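Local coordinates for regulator of chromosome condensation (Saccharomyces cerevisiae, PDB 3OF7), which acts as the guanine nucleotide exchange factor that swaps GDP for GTP on Gsp1p, binds chromatin and controls RNA metabolism and nuclear transport, at residues N205-A210 with L217-E222. Numbering follows the deposited sequence.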
loop_
_atom_site.group_PDB
_atom_site.type_symbol
_atom_site.label_atom_id
_atom_site.label_comp_id
_atom_site.label_asym_id
_atom_site.label_seq_id
_atom_site.Cartn_x
_atom_site.Cartn_y
_atom_site.Cartn_z
ATOM N N ASN A 205 20.721 -0.708 10.169
ATOM C CA ASN A 205 19.347 -0.439 10.572
ATOM C C ASN A 205 18.404 -0.573 9.382
ATOM O O ASN A 205 18.748 -0.198 8.258
ATOM C CB ASN A 205 19.219 0.971 11.156
ATOM C CG ASN A 205 19.658 1.055 12.617
ATOM O OD1 ASN A 205 20.118 0.077 13.212
ATOM N ND2 ASN A 205 19.500 2.234 13.200
ATOM N N ILE A 206 17.216 -1.105 9.638
ATOM C CA ILE A 206 16.157 -1.109 8.631
ATOM C C ILE A 206 15.582 0.307 8.536
ATOM O O ILE A 206 15.341 0.949 9.561
ATOM C CB ILE A 206 15.058 -2.136 8.983
ATOM C CG1 ILE A 206 15.669 -3.541 9.126
ATOM C CG2 ILE A 206 13.921 -2.100 7.931
ATOM C CD1 ILE A 206 16.559 -3.970 7.927
ATOM N N VAL A 207 15.390 0.787 7.312
ATOM C CA VAL A 207 14.953 2.169 7.068
ATOM C C VAL A 207 13.574 2.284 6.395
ATOM O O VAL A 207 12.916 3.326 6.493
ATOM C CB VAL A 207 16.003 2.963 6.248
ATOM C CG1 VAL A 207 17.353 2.986 6.978
ATOM C CG2 VAL A 207 16.155 2.399 4.821
ATOM N N GLN A 208 13.139 1.218 5.722
ATOM C CA GLN A 208 11.873 1.249 4.982
ATOM C C GLN A 208 11.241 -0.130 4.820
ATOM O O GLN A 208 11.946 -1.136 4.678
ATOM C CB GLN A 208 12.062 1.880 3.604
ATOM C CG GLN A 208 10.747 2.328 2.958
ATOM C CD GLN A 208 10.856 2.593 1.477
ATOM O OE1 GLN A 208 11.886 2.335 0.845
ATOM N NE2 GLN A 208 9.779 3.111 0.902
ATOM N N LEU A 209 9.910 -0.150 4.825
ATOM C CA LEU A 209 9.135 -1.375 4.610
ATOM C C LEU A 209 8.355 -1.289 3.304
ATOM O O LEU A 209 8.008 -0.188 2.863
ATOM C CB LEU A 209 8.161 -1.598 5.770
ATOM C CG LEU A 209 8.659 -1.410 7.205
ATOM C CD1 LEU A 209 7.508 -1.521 8.197
ATOM C CD2 LEU A 209 9.741 -2.433 7.559
ATOM N N ALA A 210 8.084 -2.438 2.687
ATOM C CA ALA A 210 7.143 -2.494 1.550
ATOM C C ALA A 210 6.321 -3.789 1.607
ATOM O O ALA A 210 6.837 -4.863 1.271
ATOM C CB ALA A 210 7.885 -2.377 0.214
ATOM N N LEU A 217 8.870 -6.707 2.070
ATOM C CA LEU A 217 10.245 -6.326 1.753
ATOM C C LEU A 217 10.755 -5.344 2.806
ATOM O O LEU A 217 9.974 -4.585 3.372
ATOM C CB LEU A 217 10.314 -5.673 0.377
ATOM C CG LEU A 217 9.763 -6.413 -0.848
ATOM C CD1 LEU A 217 9.977 -5.568 -2.056
ATOM C CD2 LEU A 217 10.461 -7.760 -1.021
ATOM N N PHE A 218 12.062 -5.391 3.068
ATOM C CA PHE A 218 12.740 -4.461 3.981
ATOM C C PHE A 218 13.941 -3.871 3.249
ATOM O O PHE A 218 14.581 -4.551 2.431
ATOM C CB PHE A 218 13.264 -5.161 5.253
ATOM C CG PHE A 218 12.226 -5.929 6.037
ATOM C CD1 PHE A 218 11.549 -5.331 7.095
ATOM C CD2 PHE A 218 11.953 -7.265 5.743
ATOM C CE1 PHE A 218 10.602 -6.037 7.845
ATOM C CE2 PHE A 218 10.997 -7.983 6.477
ATOM C CZ PHE A 218 10.320 -7.367 7.530
ATOM N N LEU A 219 14.246 -2.608 3.548
ATOM C CA LEU A 219 15.432 -1.931 3.015
ATOM C C LEU A 219 16.293 -1.470 4.185
ATOM O O LEU A 219 15.768 -0.958 5.180
ATOM C CB LEU A 219 15.028 -0.720 2.168
ATOM C CG LEU A 219 16.122 0.121 1.494
ATOM C CD1 LEU A 219 16.960 -0.704 0.500
ATOM C CD2 LEU A 219 15.473 1.311 0.773
ATOM N N ASP A 220 17.606 -1.664 4.084
ATOM C CA ASP A 220 18.490 -1.209 5.165
ATOM C C ASP A 220 19.343 -0.006 4.771
ATOM O O ASP A 220 19.307 0.444 3.623
ATOM C CB ASP A 220 19.308 -2.364 5.772
ATOM C CG ASP A 220 20.462 -2.813 4.900
ATOM O OD1 ASP A 220 20.803 -2.124 3.916
ATOM O OD2 ASP A 220 21.037 -3.881 5.213
ATOM N N GLU A 221 20.109 0.506 5.735
ATOM C CA GLU A 221 20.927 1.711 5.548
ATOM C C GLU A 221 21.885 1.655 4.363
ATOM O O GLU A 221 22.124 2.679 3.728
ATOM C CB GLU A 221 21.736 2.013 6.806
ATOM C CG GLU A 221 20.926 2.350 8.025
ATOM C CD GLU A 221 21.813 2.595 9.228
ATOM O OE1 GLU A 221 22.100 3.778 9.516
ATOM O OE2 GLU A 221 22.238 1.611 9.865
ATOM N N GLU A 222 22.441 0.476 4.073
ATOM C CA GLU A 222 23.401 0.344 2.963
ATOM C C GLU A 222 22.735 0.075 1.611
ATOM O O GLU A 222 23.400 0.051 0.570
ATOM C CB GLU A 222 24.497 -0.700 3.270
ATOM C CG GLU A 222 24.056 -2.170 3.197
ATOM C CD GLU A 222 25.233 -3.146 3.087
ATOM O OE1 GLU A 222 26.330 -2.725 2.668
ATOM O OE2 GLU A 222 25.058 -4.336 3.426
#
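Asn205 and Glu221 clasp each other at the open end of this antiparallel pair. The backbone N of Asn205 donates to Glu221 OE2 (2.8 Å), met on the anti side and somewhat out of the carboxylate plane, while Glu221 N returns a more bent bond to Asn205 O. An alanine in place of Glu221 would probably leave the N-H of Asn205 without its acceptor and uncover Val207 CG1, which packs 3.8 Å from Glu221 CG. Branched Ile206 spreads two ways: CG2 lies 4.1 Å from Phe218 CD1 at the ring edge, and CD1 reaches Asp220 CB. Val207 N meets Leu219 O at 2.8 Å, almost straight (177°), whereas Gln208 N reaches the same oxygen only weakly. Beta-branching suits Val207, whose second methyl, CG2, covers Leu219 CG. Gln208 CG is anti to the backbone N (chi1 -163°), starting the extended chain that carries OE1 to Leu219 CD2 (3.7 Å); NE2 bonds to Tyr23 OH, and OE1 accepts from the backbone N of Ile262. On the other face, apolar Leu209 suits its buried place: CD2 sits 3.4 Å from Phe218 CD1, oblique to the ring, and both side chains pack against Cys161. Small Ala210 pairs with Leu217 through two backbone bonds, and both side chains touch Ile262 of the next sheet. Two residues opposite Leu219 make a classic beta bulge, here in the first hairpin of a four-stranded RCC1-type propeller blade.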